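Local coordinates for protein endolysin B (Mycobacterium phage D29, PDB 3HC7) that cleaves the ester junction between mycolic acids and arabinogalactan in the mycobacterial cell wall, helping to lyse the host and release new phage, at residues Met120-Phe125 against Asp146-Glu152; Tyr161-Asp166 against Pro239-Asn243. All blocks are in the same frame, centred on the assembly; numbering follows the deposited sequence.

Interaction 1 (Met120-Phe125 against Asp146-Glu152)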
ATOM      1  N   MET A 120      -2.924  -1.026   4.991  1.00 32.65           N
ATOM      2  CA  MET A 120      -2.313  -1.115   6.311  1.00 32.08           C
ATOM      3  C   MET A 120      -2.456   0.194   7.060  1.00 36.09           C
ATOM      4  O   MET A 120      -1.738   0.433   8.031  1.00 38.63           O
ATOM      5  CB  MET A 120      -0.811  -1.408   6.207  1.00 33.86           C
ATOM      6  CG  MET A 120      -0.438  -2.812   5.778  1.00 37.00           C
ATOM      7  SD  MET A 120       1.361  -2.938   5.568  1.00 32.13           S
ATOM      8  CE  MET A 120       1.929  -2.797   7.263  1.00 26.44           C
ATOM      9  N   ARG A 121      -3.346   1.064   6.605  1.00 34.33           N
ATOM     10  CA  ARG A 121      -3.443   2.382   7.225  1.00 44.92           C
ATOM     11  C   ARG A 121      -3.743   2.294   8.725  1.00 46.67           C
ATOM     12  O   ARG A 121      -4.679   1.617   9.143  1.00 43.43           O
ATOM     13  CB  ARG A 121      -4.480   3.255   6.522  1.00 45.73           C
ATOM     14  CG  ARG A 121      -4.511   4.679   7.049  1.00 51.92           C
ATOM     15  CD  ARG A 121      -5.472   5.548   6.263  1.00 47.31           C
ATOM     16  NE  ARG A 121      -6.864   5.168   6.496  1.00 48.46           N
ATOM     17  CZ  ARG A 121      -7.573   5.540   7.559  1.00 51.70           C
ATOM     18  NH1 ARG A 121      -7.024   6.298   8.501  1.00 53.32           N
ATOM     19  NH2 ARG A 121      -8.830   5.149   7.684  1.00 55.21           N
ATOM     20  N   GLN A 122      -2.926   2.981   9.520  1.00 42.79           N
ATOM     21  CA  GLN A 122      -3.069   3.003  10.972  1.00 37.53           C
ATOM     22  C   GLN A 122      -4.435   3.559  11.359  1.00 47.59           C
ATOM     23  O   GLN A 122      -4.995   4.393  10.643  1.00 48.21           O
ATOM     24  CB  GLN A 122      -1.948   3.855  11.587  1.00 47.36           C
ATOM     25  CG  GLN A 122      -2.161   4.265  13.040  1.00 44.43           C
ATOM     26  CD  GLN A 122      -0.985   5.044  13.604  1.00 51.37           C
ATOM     27  OE1 GLN A 122       0.167   4.786  13.257  1.00 50.00           O
ATOM     28  NE2 GLN A 122      -1.272   6.001  14.479  1.00 52.83           N
ATOM     29  N   LYS A 123      -4.973   3.101  12.486  1.00 52.86           N
ATOM     30  CA  LYS A 123      -6.308   3.518  12.907  1.00 55.41           C
ATOM     31  C   LYS A 123      -6.377   5.024  13.179  1.00 58.49           C
ATOM     32  O   LYS A 123      -5.585   5.561  13.956  1.00 62.00           O
ATOM     33  CB  LYS A 123      -6.749   2.748  14.154  1.00 61.97           C
ATOM     34  CG  LYS A 123      -8.258   2.771  14.380  1.00 71.92           C
ATOM     35  CD  LYS A 123      -8.611   2.859  15.857  1.00 81.79           C
ATOM     36  CE  LYS A 123      -7.919   1.785  16.684  1.00 85.10           C
ATOM     37  NZ  LYS A 123      -8.234   1.934  18.138  1.00 90.09           N
ATOM     38  N   GLY A 124      -7.322   5.700  12.529  1.00 57.37           N
ATOM     39  CA  GLY A 124      -7.560   7.111  12.775  1.00 66.79           C
ATOM     40  C   GLY A 124      -6.509   8.053  12.212  1.00 66.71           C
ATOM     41  O   GLY A 124      -6.543   9.255  12.463  1.00 74.37           O
ATOM     42  N   PHE A 125      -5.581   7.508  11.436  1.00 55.01           N
ATOM     43  CA  PHE A 125      -4.508   8.286  10.833  1.00 55.29           C
ATOM     44  C   PHE A 125      -4.793   8.543   9.345  1.00 52.66           C
ATOM     45  O   PHE A 125      -4.622   7.647   8.527  1.00 50.33           O
ATOM     46  CB  PHE A 125      -3.204   7.506  10.985  1.00 55.48           C
ATOM     47  CG  PHE A 125      -1.969   8.299  10.677  1.00 56.01           C
ATOM     48  CD1 PHE A 125      -1.143   8.738  11.702  1.00 56.06           C
ATOM     49  CD2 PHE A 125      -1.616   8.585   9.369  1.00 55.11           C
ATOM     50  CE1 PHE A 125       0.004   9.458  11.430  1.00 55.36           C
ATOM     51  CE2 PHE A 125      -0.468   9.317   9.089  1.00 60.71           C
ATOM     52  CZ  PHE A 125       0.342   9.751  10.122  1.00 55.96           C
ATOM     53  N   ASP A 146      -2.227  -6.880   9.975  1.00 34.14           N
ATOM     54  CA  ASP A 146      -0.858  -6.409  10.131  1.00 37.46           C
ATOM     55  C   ASP A 146      -0.791  -4.980   9.591  1.00 35.56           C
ATOM     56  O   ASP A 146      -0.429  -4.760   8.440  1.00 40.95           O
ATOM     57  CB  ASP A 146       0.082  -7.320   9.337  1.00 29.19           C
ATOM     58  CG  ASP A 146       1.546  -6.974   9.529  1.00 32.41           C
ATOM     59  OD1 ASP A 146       1.931  -6.565  10.645  1.00 32.60           O
ATOM     60  OD2 ASP A 146       2.322  -7.146   8.565  1.00 34.83           O
ATOM     61  N   ARG A 147      -1.169  -4.016  10.413  1.00 35.36           N
ATOM     62  CA  ARG A 147      -1.257  -2.634   9.958  1.00 34.82           C
ATOM     63  C   ARG A 147      -0.286  -1.747  10.732  1.00 32.77           C
ATOM     64  O   ARG A 147       0.297  -2.161  11.744  1.00 31.71           O
ATOM     65  CB  ARG A 147      -2.692  -2.105  10.090  1.00 32.49           C
ATOM     66  CG  ARG A 147      -3.194  -2.017  11.528  1.00 36.24           C
ATOM     67  CD  ARG A 147      -4.577  -1.370  11.615  1.00 39.50           C
ATOM     68  NE  ARG A 147      -5.601  -2.151  10.916  1.00 41.85           N
ATOM     69  CZ  ARG A 147      -6.255  -3.177  11.455  1.00 43.80           C
ATOM     70  NH1 ARG A 147      -5.993  -3.538  12.704  1.00 34.90           N
ATOM     71  NH2 ARG A 147      -7.170  -3.844  10.749  1.00 36.27           N
ATOM     72  N   LEU A 148      -0.109  -0.524  10.246  1.00 30.66           N
ATOM     73  CA  LEU A 148       0.839   0.393  10.862  1.00 40.73           C
ATOM     74  C   LEU A 148       0.325   0.853  12.220  1.00 45.59           C
ATOM     75  O   LEU A 148      -0.884   0.916  12.448  1.00 47.98           O
ATOM     76  CB  LEU A 148       1.104   1.580   9.932  1.00 42.17           C
ATOM     77  CG  LEU A 148       1.746   1.162   8.605  1.00 33.32           C
ATOM     78  CD1 LEU A 148       1.616   2.241   7.557  1.00 39.04           C
ATOM     79  CD2 LEU A 148       3.206   0.770   8.808  1.00 36.17           C
ATOM     80  N   GLU A 149       1.248   1.148  13.129  1.00 50.23           N
ATOM     81  CA  GLU A 149       0.880   1.626  14.454  1.00 52.54           C
ATOM     82  C   GLU A 149       1.883   2.655  14.981  1.00 51.59           C
ATOM     83  O   GLU A 149       3.052   2.638  14.602  1.00 50.04           O
ATOM     84  CB  GLU A 149       0.735   0.454  15.429  1.00 53.83           C
ATOM     85  CG  GLU A 149       1.789  -0.627  15.272  1.00 68.22           C
ATOM     86  CD  GLU A 149       1.644  -1.741  16.300  1.00 81.93           C
ATOM     87  OE1 GLU A 149       2.435  -2.713  16.248  1.00 83.78           O
ATOM     88  OE2 GLU A 149       0.740  -1.646  17.156  1.00 84.46           O
ATOM     89  N   ASN A 150       1.406   3.559  15.831  1.00 58.02           N
ATOM     90  CA  ASN A 150       2.280   4.492  16.543  1.00 59.25           C
ATOM     91  C   ASN A 150       3.187   5.298  15.630  1.00 54.44           C
ATOM     92  O   ASN A 150       4.316   5.604  15.993  1.00 62.08           O
ATOM     93  CB  ASN A 150       3.141   3.731  17.546  1.00 55.66           C
ATOM     94  CG  ASN A 150       2.320   2.875  18.477  1.00 60.67           C
ATOM     95  OD1 ASN A 150       2.754   1.801  18.904  1.00 67.69           O
ATOM     96  ND2 ASN A 150       1.121   3.344  18.798  1.00 57.89           N
ATOM     97  N   LEU A 151       2.693   5.640  14.446  1.00 48.78           N
ATOM     98  CA  LEU A 151       3.510   6.347  13.473  1.00 52.70           C
ATOM     99  C   LEU A 151       3.937   7.695  14.035  1.00 56.35           C
ATOM    100  O   LEU A 151       5.067   8.129  13.837  1.00 55.88           O
ATOM    101  CB  LEU A 151       2.755   6.532  12.154  1.00 47.11           C
ATOM    102  CG  LEU A 151       2.544   5.268  11.310  1.00 44.19           C
ATOM    103  CD1 LEU A 151       1.712   5.570  10.073  1.00 45.64           C
ATOM    104  CD2 LEU A 151       3.879   4.647  10.922  1.00 45.07           C
ATOM    105  N   GLU A 152       3.027   8.338  14.755  1.00 67.30           N
ATOM    106  CA  GLU A 152       3.268   9.669  15.302  1.00 77.70           C
ATOM    107  C   GLU A 152       4.420   9.680  16.305  1.00 72.63           C
ATOM    108  O   GLU A 152       4.848  10.743  16.751  1.00 74.25           O
ATOM    109  CB  GLU A 152       1.995  10.219  15.956  1.00 87.85           C
ATOM    110  CG  GLU A 152       1.564   9.486  17.230  1.00 94.55           C
ATOM    111  CD  GLU A 152       0.885   8.149  16.956  1.00 93.59           C
ATOM    112  OE1 GLU A 152       0.358   7.960  15.840  1.00 86.39           O
ATOM    113  OE2 GLU A 152       0.873   7.292  17.867  1.00 93.90           O
TER
HETATM  114  O   HOH W   1      -3.326   0.903  13.645  1.00 46.93           O
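Three direct hydrogen bonds join two loops of this alpha/beta-hydrolase fold: 120-125, which follows strand 110-116 of the parallel sheet, and 146-152, which leads toward strand 157-161. One is backbone to backbone: L148 N donates a hydrogen bond to M120 O at 2.9 Å, nearly straight at 175°. The other two use the amide of Q122 as a bridge. Its OE1 accepts from L151 N at 2.9 Å, and its NE2 donates to E152 OE1, also at 2.9 Å. The extended Q122 side chain thus ties the start of the 3-10 segment at L151 to this loop. A water adds a further link, donating to L148 O at 2.7 Å and accepting from K123 N at 3.0 Å.

Residues Q122 to F125 form a type II beta turn. G124 sits in it with positive phi, as is common for glycine at this place in such a turn. R121 points its CA-to-CB bond away from 146-152. Its NH1 donates to F125 O at 2.8 Å, so the residue just before the turn bonds to its last residue, while its NE reaches A169 O. The guanidinium of R147 is held mainly by G142 O. D146 turns to helix 83-96, with a salt bridge to K93 and a hydrogen bond to Q90.

Packing fills in around the polar links. M120 CE lies 4.1 Å from L148 CD2. At the far end L151 makes a CH-pi contact: its CD1 stands 4.3 Å from the centroid of the F125 ring, 5° off the ring normal.

Interaction 2 (Tyr161-Asp166 against Pro239-Asn243)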
ATOM      1  N   TYR A 161      -3.165   9.389   2.748  1.00 53.66           N
ATOM      2  CA  TYR A 161      -4.357   9.911   2.090  1.00 49.23           C
ATOM      3  C   TYR A 161      -5.377   8.810   1.866  1.00 53.59           C
ATOM      4  O   TYR A 161      -5.093   7.862   1.181  1.00 47.82           O
ATOM      5  CB  TYR A 161      -3.959  10.496   0.744  1.00 48.90           C
ATOM      6  CG  TYR A 161      -2.961  11.632   0.797  1.00 53.82           C
ATOM      7  CD1 TYR A 161      -3.300  12.860   1.326  1.00 61.99           C
ATOM      8  CD2 TYR A 161      -1.707  11.482   0.288  1.00 52.05           C
ATOM      9  CE1 TYR A 161      -2.401  13.899   1.360  1.00 70.88           C
ATOM     10  CE2 TYR A 161      -0.809  12.500   0.330  1.00 63.49           C
ATOM     11  CZ  TYR A 161      -1.159  13.706   0.865  1.00 70.82           C
ATOM     12  OH  TYR A 161      -0.253  14.711   0.878  1.00 72.61           O
ATOM     13  N   ALA A 162      -6.558   8.969   2.429  1.00 51.97           N
ATOM     14  CA  ALA A 162      -7.567   7.924   2.422  1.00 56.04           C
ATOM     15  C   ALA A 162      -8.953   8.528   2.366  1.00 54.82           C
ATOM     16  O   ALA A 162      -9.267   9.435   3.135  1.00 55.20           O
ATOM     17  CB  ALA A 162      -7.419   7.043   3.656  1.00 56.07           C
ATOM     18  N   HIS A 163      -9.777   8.023   1.452  1.00 58.01           N
ATOM     19  CA  HIS A 163     -11.146   8.502   1.284  1.00 59.04           C
ATOM     20  C   HIS A 163     -12.120   7.497   1.861  1.00 67.33           C
ATOM     21  O   HIS A 163     -11.932   6.288   1.705  1.00 62.05           O
ATOM     22  CB  HIS A 163     -11.503   8.658  -0.199  1.00 52.89           C
ATOM     23  CG  HIS A 163     -10.687   9.677  -0.928  1.00 55.92           C
ATOM     24  ND1 HIS A 163     -10.333   9.531  -2.250  1.00 55.50           N
ATOM     25  CD2 HIS A 163     -10.159  10.856  -0.522  1.00 61.73           C
ATOM     26  CE1 HIS A 163      -9.621  10.578  -2.631  1.00 64.85           C
ATOM     27  NE2 HIS A 163      -9.499  11.396  -1.601  1.00 66.80           N
ATOM     28  N   ASP A 164     -13.180   7.977   2.499  1.00 74.45           N
ATOM     29  CA  ASP A 164     -14.289   7.083   2.781  1.00 75.86           C
ATOM     30  C   ASP A 164     -14.899   6.691   1.443  1.00 66.34           C
ATOM     31  O   ASP A 164     -15.059   7.521   0.550  1.00 76.74           O
ATOM     32  CB  ASP A 164     -15.313   7.716   3.727  1.00 85.58           C
ATOM     33  CG  ASP A 164     -15.204   7.168   5.149  1.00 93.40           C
ATOM     34  OD1 ASP A 164     -15.241   5.930   5.300  1.00 95.53           O
ATOM     35  OD2 ASP A 164     -15.075   7.958   6.110  1.00 91.69           O
ATOM     36  N   GLY A 165     -15.217   5.418   1.295  1.00 56.64           N
ATOM     37  CA  GLY A 165     -15.624   4.894   0.005  1.00 64.27           C
ATOM     38  C   GLY A 165     -14.536   3.963  -0.489  1.00 62.55           C
ATOM     39  O   GLY A 165     -14.801   3.000  -1.209  1.00 58.11           O
ATOM     40  N   ASP A 166     -13.300   4.262  -0.090  1.00 55.49           N
ATOM     41  CA  ASP A 166     -12.182   3.360  -0.309  1.00 50.73           C
ATOM     42  C   ASP A 166     -12.142   2.405   0.881  1.00 51.15           C
ATOM     43  O   ASP A 166     -11.429   2.636   1.858  1.00 51.01           O
ATOM     44  CB  ASP A 166     -10.873   4.147  -0.428  1.00 52.82           C
ATOM     45  CG  ASP A 166      -9.730   3.305  -0.970  1.00 56.12           C
ATOM     46  OD1 ASP A 166      -9.930   2.086  -1.166  1.00 56.12           O
ATOM     47  OD2 ASP A 166      -8.636   3.864  -1.199  1.00 48.68           O
ATOM     48  N   PRO A 239     -13.637   7.020  -5.675  1.00 64.03           N
ATOM     49  CA  PRO A 239     -13.079   7.183  -4.324  1.00 60.63           C
ATOM     50  C   PRO A 239     -11.729   6.483  -4.108  1.00 60.90           C
ATOM     51  O   PRO A 239     -10.972   6.874  -3.214  1.00 60.61           O
ATOM     52  CB  PRO A 239     -14.150   6.535  -3.435  1.00 59.40           C
ATOM     53  CG  PRO A 239     -14.859   5.578  -4.353  1.00 57.23           C
ATOM     54  CD  PRO A 239     -14.945   6.342  -5.633  1.00 57.43           C
ATOM     55  N   HIS A 240     -11.433   5.459  -4.903  1.00 51.15           N
ATOM     56  CA  HIS A 240     -10.165   4.750  -4.760  1.00 50.42           C
ATOM     57  C   HIS A 240      -9.040   5.487  -5.484  1.00 48.77           C
ATOM     58  O   HIS A 240      -7.903   5.023  -5.505  1.00 43.01           O
ATOM     59  CB  HIS A 240     -10.284   3.319  -5.295  1.00 51.36           C
ATOM     60  CG  HIS A 240     -10.679   3.254  -6.737  1.00 58.22           C
ATOM     61  ND1 HIS A 240      -9.810   2.863  -7.731  1.00 60.82           N
ATOM     62  CD2 HIS A 240     -11.845   3.556  -7.356  1.00 60.56           C
ATOM     63  CE1 HIS A 240     -10.426   2.909  -8.899  1.00 58.43           C
ATOM     64  NE2 HIS A 240     -11.662   3.330  -8.699  1.00 62.12           N
ATOM     65  N   LEU A 241      -9.376   6.625  -6.089  1.00 52.95           N
ATOM     66  CA  LEU A 241      -8.412   7.457  -6.803  1.00 52.13           C
ATOM     67  C   LEU A 241      -8.116   8.694  -5.963  1.00 58.81           C
ATOM     68  O   LEU A 241      -8.926   9.084  -5.121  1.00 66.22           O
ATOM     69  CB  LEU A 241      -8.966   7.876  -8.177  1.00 49.03           C
ATOM     70  CG  LEU A 241      -9.488   6.765  -9.093  1.00 49.28           C
ATOM     71  CD1 LEU A 241     -10.024   7.344 -10.397  1.00 57.87           C
ATOM     72  CD2 LEU A 241      -8.409   5.728  -9.367  1.00 48.78           C
ATOM     73  N   TYR A 242      -6.962   9.315  -6.190  1.00 57.90           N
ATOM     74  CA  TYR A 242      -6.546  10.459  -5.379  1.00 48.38           C
ATOM     75  C   TYR A 242      -5.927  11.591  -6.187  1.00 57.48           C
ATOM     76  O   TYR A 242      -5.288  11.365  -7.212  1.00 64.71           O
ATOM     77  CB  TYR A 242      -5.566  10.010  -4.277  1.00 52.58           C
ATOM     78  CG  TYR A 242      -6.216   9.131  -3.234  1.00 54.50           C
ATOM     79  CD1 TYR A 242      -6.677   9.666  -2.040  1.00 54.07           C
ATOM     80  CD2 TYR A 242      -6.397   7.770  -3.458  1.00 51.94           C
ATOM     81  CE1 TYR A 242      -7.285   8.876  -1.094  1.00 45.41           C
ATOM     82  CE2 TYR A 242      -7.005   6.968  -2.516  1.00 49.41           C
ATOM     83  CZ  TYR A 242      -7.448   7.527  -1.338  1.00 47.11           C
ATOM     84  OH  TYR A 242      -8.055   6.735  -0.395  1.00 47.85           O
ATOM     85  N   ASN A 243      -6.134  12.815  -5.710  1.00 65.55           N
ATOM     86  CA  ASN A 243      -5.388  13.974  -6.175  1.00 61.24           C
ATOM     87  C   ASN A 243      -4.000  13.969  -5.526  1.00 70.01           C
ATOM     88  O   ASN A 243      -3.886  13.930  -4.301  1.00 77.55           O
ATOM     89  CB  ASN A 243      -6.141  15.249  -5.804  1.00 60.43           C
ATOM     90  CG  ASN A 243      -5.315  16.505  -6.021  1.00 78.23           C
ATOM     91  OD1 ASN A 243      -4.475  16.562  -6.918  1.00 83.51           O
ATOM     92  ND2 ASN A 243      -5.554  17.519  -5.199  1.00 78.96           N
TER
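This is a loop-to-loop contact within the active site of an alpha/beta hydrolase. It brings together the loop carrying D166, the inferred catalytic acid, and the loop carrying the catalytic histidine H240. The first follows strand 157-161, and the second precedes helix 245-251. Y242 is the main link. Its OH accepts from H163 N at 2.8 Å and donates to D166 OD2 at 3.0 Å, so one hydroxyl joins the backbone of the acid loop to the carboxylate. The H163 and Y242 rings form an offset stack, with centroids 3.9 Å apart and planes at 19°. H163 ND1 also donates to P239 O at 2.9 Å, and H163 NE2 is hydrogen-bonded to D129 OD1.

Residues H163 to D166 make a type II beta turn, closed by D166 N to H163 O at 3.0 Å. G165 lies against the proline there; a CB at this position would be tight against P239 CB. The H240 ring does not engage D166 in this structure. It adopts chi1 near +60° and meets the rings of F229 and W238. D166 OD2 comes no nearer to H240 than 4.0 Å, at CA.

At the other end, Y161 CB packs 4.0 Å from Y242 CD1. Y161 belongs to the edge strand 157-161, pairs its backbone with F115 and G117, and rests its side chain on P246 and A247 of helix 245-251.

How the interactions relate
The two contacts lie in series along the chain, with centres about 17 Å apart. Strand 157-161 runs between them, entered after interaction 1 and left at the start of interaction 2. They touch where R121 NE packs 3.4 Å from A162 CB. Interaction 2 holds the catalytic histidine H240 and D166, the inferred acid of the triad, and the side chain of D166 is about 6 Å from that of the nucleophile S82. Interaction 1 lies further from the active site: the side chain of R121 is about 8 Å from that of D166, and that of M120 about 11 Å from that of S82. R121 thus packs on the loop that leads to D166.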